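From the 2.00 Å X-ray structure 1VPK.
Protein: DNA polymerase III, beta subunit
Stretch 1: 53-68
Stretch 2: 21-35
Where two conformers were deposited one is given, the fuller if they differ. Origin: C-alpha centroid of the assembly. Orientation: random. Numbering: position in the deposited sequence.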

# COMPACT_ATOMS: atom_id res chain seq x y z
N ASN A 53 -22.42 -24.39 -24.18
CA ASN A 53 -21.90 -23.05 -23.98
C ASN A 53 -21.91 -22.76 -22.47
O ASN A 53 -22.78 -23.26 -21.72
CB ASN A 53 -22.79 -22.05 -24.69
CG ASN A 53 -22.96 -22.35 -26.15
OD1 ASN A 53 -22.09 -22.05 -26.96
ND2 ASN A 53 -24.11 -22.95 -26.50
N PHE A 54 -20.86 -22.09 -22.02
CA PHE A 54 -20.67 -21.72 -20.64
C PHE A 54 -20.45 -20.21 -20.67
O PHE A 54 -19.51 -19.71 -21.33
CB PHE A 54 -19.48 -22.49 -20.03
CG PHE A 54 -19.07 -22.05 -18.63
CD1 PHE A 54 -19.99 -21.50 -17.69
CD2 PHE A 54 -17.77 -22.22 -18.22
CE1 PHE A 54 -19.55 -21.09 -16.42
CE2 PHE A 54 -17.36 -21.84 -16.95
CZ PHE A 54 -18.26 -21.24 -16.07
N TYR A 55 -21.37 -19.48 -20.04
CA TYR A 55 -21.27 -18.01 -19.88
C TYR A 55 -21.13 -17.64 -18.39
O TYR A 55 -21.77 -18.25 -17.48
CB TYR A 55 -22.54 -17.31 -20.37
CG TYR A 55 -22.94 -17.68 -21.75
CD1 TYR A 55 -22.31 -17.12 -22.83
CD2 TYR A 55 -23.96 -18.60 -21.99
CE1 TYR A 55 -22.66 -17.47 -24.11
CE2 TYR A 55 -24.32 -18.93 -23.27
CZ TYR A 55 -23.65 -18.37 -24.31
OH TYR A 55 -23.99 -18.69 -25.59
N ILE A 56 -20.28 -16.64 -18.15
CA ILE A 56 -20.21 -15.95 -16.86
C ILE A 56 -20.68 -14.50 -17.07
O ILE A 56 -20.18 -13.81 -18.00
CB ILE A 56 -18.79 -15.95 -16.35
CG1 ILE A 56 -18.37 -17.39 -15.98
CG2 ILE A 56 -18.62 -15.00 -15.18
CD1 ILE A 56 -16.85 -17.57 -15.75
N CYS A 57 -21.66 -14.06 -16.26
CA CYS A 57 -22.21 -12.69 -16.35
C CYS A 57 -22.13 -11.92 -15.03
O CYS A 57 -22.09 -12.50 -13.93
CB CYS A 57 -23.65 -12.72 -16.81
SG CYS A 57 -23.94 -13.62 -18.36
N ALA A 58 -22.12 -10.60 -15.15
CA ALA A 58 -22.25 -9.73 -13.97
C ALA A 58 -22.99 -8.48 -14.42
O ALA A 58 -22.83 -8.03 -15.58
CB ALA A 58 -20.92 -9.37 -13.49
N THR A 59 -23.81 -7.93 -13.54
CA THR A 59 -24.43 -6.66 -13.79
C THR A 59 -24.76 -5.96 -12.48
O THR A 59 -25.02 -6.62 -11.46
CB THR A 59 -25.71 -6.82 -14.62
OG1 THR A 59 -26.19 -5.53 -15.03
CG2 THR A 59 -26.86 -7.51 -13.81
N ASP A 60 -24.81 -4.65 -12.55
CA ASP A 60 -25.45 -3.82 -11.55
C ASP A 60 -26.66 -3.08 -12.09
O ASP A 60 -27.09 -2.12 -11.51
CB ASP A 60 -24.45 -2.80 -11.02
CG ASP A 60 -23.96 -1.84 -12.08
OD1 ASP A 60 -24.54 -1.76 -13.19
OD2 ASP A 60 -22.98 -1.13 -11.80
N LEU A 61 -27.21 -3.54 -13.19
CA LEU A 61 -28.36 -2.91 -13.85
C LEU A 61 -28.05 -1.65 -14.67
O LEU A 61 -28.91 -1.18 -15.44
CB LEU A 61 -29.52 -2.62 -12.86
CG LEU A 61 -30.05 -3.79 -11.99
CD1 LEU A 61 -31.29 -3.36 -11.32
CD2 LEU A 61 -30.32 -5.02 -12.82
N GLU A 62 -26.86 -1.10 -14.53
CA GLU A 62 -26.42 -0.01 -15.43
C GLU A 62 -25.36 -0.54 -16.41
O GLU A 62 -25.42 -0.20 -17.59
CB GLU A 62 -25.87 1.17 -14.63
CG GLU A 62 -25.03 2.16 -15.48
CD GLU A 62 -24.49 3.33 -14.67
OE1 GLU A 62 -23.55 3.09 -13.85
OE2 GLU A 62 -25.02 4.46 -14.87
N THR A 63 -24.41 -1.36 -15.92
CA THR A 63 -23.44 -2.07 -16.76
C THR A 63 -23.73 -3.59 -16.68
O THR A 63 -24.01 -4.11 -15.60
CB THR A 63 -21.97 -1.79 -16.28
OG1 THR A 63 -21.71 -0.39 -16.15
CG2 THR A 63 -20.91 -2.46 -17.23
N GLY A 64 -23.69 -4.29 -17.81
CA GLY A 64 -23.83 -5.74 -17.87
C GLY A 64 -22.74 -6.33 -18.73
O GLY A 64 -22.34 -5.74 -19.78
N VAL A 65 -22.20 -7.47 -18.30
CA VAL A 65 -21.14 -8.14 -19.02
C VAL A 65 -21.55 -9.58 -19.19
O VAL A 65 -21.96 -10.21 -18.22
CB VAL A 65 -19.85 -8.17 -18.23
CG1 VAL A 65 -18.76 -8.99 -19.03
CG2 VAL A 65 -19.36 -6.80 -17.96
N LYS A 66 -21.45 -10.08 -20.42
CA LYS A 66 -21.70 -11.48 -20.74
C LYS A 66 -20.42 -11.99 -21.40
O LYS A 66 -20.08 -11.58 -22.52
CB LYS A 66 -22.90 -11.61 -21.68
CG LYS A 66 -23.34 -13.05 -21.94
CD LYS A 66 -24.52 -13.15 -22.92
CE LYS A 66 -25.05 -14.56 -22.95
NZ LYS A 66 -26.26 -14.75 -23.83
N ALA A 67 -19.69 -12.84 -20.67
CA ALA A 67 -18.43 -13.41 -21.09
C ALA A 67 -18.64 -14.87 -21.49
O ALA A 67 -19.15 -15.71 -20.69
CB ALA A 67 -17.44 -13.30 -19.96
N THR A 68 -18.27 -15.19 -22.72
CA THR A 68 -18.29 -16.57 -23.18
C THR A 68 -16.96 -17.24 -22.76
O THR A 68 -15.87 -16.71 -23.04
CB THR A 68 -18.56 -16.61 -24.67
OG1 THR A 68 -19.84 -16.01 -24.90
CG2 THR A 68 -18.60 -18.03 -25.20
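Stretch 2, residues 21-35: ELKDKITIASKALAK

Stretch 1 is a β-hairpin: strands 53-59 and 63-68 pair through backbone hydrogen bonds such as I56 N to A67 O (2.9 Å) and V65 N to A58 O (2.8 Å). Stretch 2 begins inside a helix that started earlier in the chain and takes in 21-29; by L33 the chain has left it. The helix lies along one face of the hairpin. Its N-to-C direction makes 22° with that of strand 53-59 (signed crossing angle -22°), the axes approaching to 8.4 Å; against strand 63-68 the angle is 169° and the approach 8.8 Å. It is therefore nearly parallel to the first strand and nearly antiparallel to the second, and the contact buries 692 Å² in total.

At the start, E21 (chi1 t, chi2 p, chi3 11°) leaves its CA sideways to the hairpin, and its OE2 forms a salt bridge of 2.5 Å with K25 NZ. L22, chi1 t and chi2 p, also starts sideways, but its tip reaches the sheet: CD1 lies 3.9 Å from I56 CD1 and 4.3 Å from F54 CE2, meeting that ring obliquely. K23 and D24 are out of reach.

One turn on, K25 points toward the hairpin, its CA 6.3 Å from the CA of A67. Its CD packs 3.9 Å from A67 CB, while NZ donates to T68 O at 2.9 Å, the one hydrogen bond between the stretches. The lysine thus combines aliphatic packing with a polar anchor at the end of strand 63-68. The CA-to-CB bond of I26 points away, yet with chi1 and chi2 both m its CD1 comes within 3.7 Å of I56 CD1. T27 is out of reach.

A29 points toward the sheet between the two strands: its CB is 4.3 Å from A58 CB and 4.1 Å from V65 CG1, and its O is 3.4 Å from A58 CB. S30 and K31 point away. A32 returns to the interface, with phi/psi of -96/-4, and its CB touches V65 CG2 at 3.6 Å, A58 CB at 4.1 Å and T63 CG2 at 4.1 Å. A32 O lies 3.1 Å from D60 N, but the angle is too poor for a hydrogen bond; D60 N instead donates to T63 O at 3.2 Å.

From L33 the backbone is extended (phi/psi -67/147, then -78/164 at A34). L33 CD2 bends back to 3.8 Å from A58 CB, and A34 CB rests 3.9 Å from D60 CB at the hairpin turn. K35, modelled only to CG, makes no contact.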

# COMPACT_ATOMS: atom_id res chain seq x y z
N GLU A 21 -8.03 -19.30 -18.42
CA GLU A 21 -9.29 -18.86 -19.06
C GLU A 21 -10.35 -18.46 -18.04
O GLU A 21 -10.99 -17.41 -18.19
CB GLU A 21 -9.84 -19.94 -19.96
CG GLU A 21 -11.19 -19.64 -20.60
CD GLU A 21 -11.23 -18.47 -21.58
OE1 GLU A 21 -10.18 -17.92 -21.99
OE2 GLU A 21 -12.35 -18.14 -22.01
N LEU A 22 -10.59 -19.32 -17.04
CA LEU A 22 -11.55 -19.04 -16.03
C LEU A 22 -11.18 -17.78 -15.29
O LEU A 22 -12.05 -16.96 -14.99
CB LEU A 22 -11.65 -20.23 -15.02
CG LEU A 22 -12.75 -20.13 -13.98
CD1 LEU A 22 -14.15 -20.10 -14.62
CD2 LEU A 22 -12.64 -21.31 -12.96
N LYS A 23 -9.92 -17.67 -14.88
CA LYS A 23 -9.41 -16.48 -14.20
C LYS A 23 -9.63 -15.18 -15.00
O LYS A 23 -10.10 -14.16 -14.48
CB LYS A 23 -7.92 -16.67 -13.94
CG LYS A 23 -7.30 -15.62 -13.02
CD LYS A 23 -5.88 -16.06 -12.57
CE LYS A 23 -4.87 -16.13 -13.72
NZ LYS A 23 -3.44 -16.45 -13.27
N ASP A 24 -9.23 -15.22 -16.27
CA ASP A 24 -9.40 -14.10 -17.21
C ASP A 24 -10.87 -13.66 -17.35
O ASP A 24 -11.19 -12.48 -17.25
CB ASP A 24 -8.80 -14.49 -18.58
CG ASP A 24 -7.28 -14.65 -18.53
OD1 ASP A 24 -6.69 -14.63 -17.41
OD2 ASP A 24 -6.67 -14.79 -19.62
N LYS A 25 -11.78 -14.61 -17.55
CA LYS A 25 -13.21 -14.25 -17.71
C LYS A 25 -13.90 -13.74 -16.43
O LYS A 25 -14.74 -12.82 -16.48
CB LYS A 25 -13.99 -15.41 -18.36
CG LYS A 25 -13.45 -15.76 -19.75
CD LYS A 25 -13.88 -14.65 -20.77
CE LYS A 25 -13.13 -14.65 -22.09
NZ LYS A 25 -13.07 -15.87 -22.90
N ILE A 26 -13.55 -14.33 -15.29
CA ILE A 26 -14.02 -13.83 -13.99
C ILE A 26 -13.52 -12.40 -13.77
O ILE A 26 -14.29 -11.53 -13.39
CB ILE A 26 -13.58 -14.77 -12.85
CG1 ILE A 26 -14.37 -16.09 -12.93
CG2 ILE A 26 -13.66 -14.09 -11.48
CD1 ILE A 26 -15.76 -15.98 -12.57
N THR A 27 -12.22 -12.18 -13.98
CA THR A 27 -11.60 -10.88 -13.81
C THR A 27 -12.25 -9.83 -14.69
O THR A 27 -12.55 -8.72 -14.24
CB THR A 27 -10.08 -10.97 -14.13
OG1 THR A 27 -9.48 -11.88 -13.20
CG2 THR A 27 -9.38 -9.66 -13.96
N ILE A 28 -12.48 -10.20 -15.94
CA ILE A 28 -13.08 -9.28 -16.88
C ILE A 28 -14.47 -8.82 -16.49
O ILE A 28 -14.80 -7.64 -16.65
CB ILE A 28 -13.12 -9.88 -18.29
CG1 ILE A 28 -11.72 -9.86 -18.83
CG2 ILE A 28 -14.08 -9.07 -19.23
CD1 ILE A 28 -11.48 -10.69 -20.07
N ALA A 29 -15.29 -9.76 -16.04
CA ALA A 29 -16.64 -9.47 -15.57
C ALA A 29 -16.75 -8.76 -14.23
O ALA A 29 -17.79 -8.15 -13.96
CB ALA A 29 -17.45 -10.78 -15.53
N SER A 30 -15.70 -8.81 -13.43
CA SER A 30 -15.77 -8.47 -12.03
C SER A 30 -16.16 -7.04 -11.72
O SER A 30 -16.77 -6.81 -10.71
CB SER A 30 -14.46 -8.80 -11.29
OG SER A 30 -13.42 -8.05 -11.81
N LYS A 31 -15.83 -6.08 -12.60
CA LYS A 31 -16.09 -4.69 -12.26
C LYS A 31 -17.51 -4.22 -12.67
O LYS A 31 -17.87 -3.05 -12.52
CB LYS A 31 -14.98 -3.77 -12.77
CG LYS A 31 -13.64 -4.00 -12.05
CD LYS A 31 -12.81 -2.75 -12.07
CE LYS A 31 -11.55 -2.76 -11.15
NZ LYS A 31 -11.02 -1.30 -11.14
N ALA A 32 -18.31 -5.14 -13.17
CA ALA A 32 -19.72 -4.91 -13.45
C ALA A 32 -20.59 -5.40 -12.26
O ALA A 32 -21.80 -5.21 -12.25
CB ALA A 32 -20.12 -5.58 -14.70
N LEU A 33 -20.00 -6.01 -11.25
CA LEU A 33 -20.79 -6.48 -10.08
C LEU A 33 -21.36 -5.29 -9.29
O LEU A 33 -20.70 -4.24 -9.21
CB LEU A 33 -19.91 -7.31 -9.15
CG LEU A 33 -19.33 -8.65 -9.65
CD1 LEU A 33 -18.25 -9.15 -8.74
CD2 LEU A 33 -20.42 -9.66 -9.69
N ALA A 34 -22.55 -5.48 -8.69
CA ALA A 34 -23.10 -4.51 -7.72
C ALA A 34 -22.44 -4.67 -6.35
O ALA A 34 -21.83 -5.68 -6.07
CB ALA A 34 -24.59 -4.71 -7.58
N LYS A 35 -22.59 -3.69 -5.48
CA LYS A 35 -22.16 -3.84 -4.07
C LYS A 35 -23.11 -4.77 -3.25
O LYS A 35 -24.32 -4.80 -3.50
CB LYS A 35 -22.08 -2.47 -3.37
CG LYS A 35 -21.53 -1.32 -4.22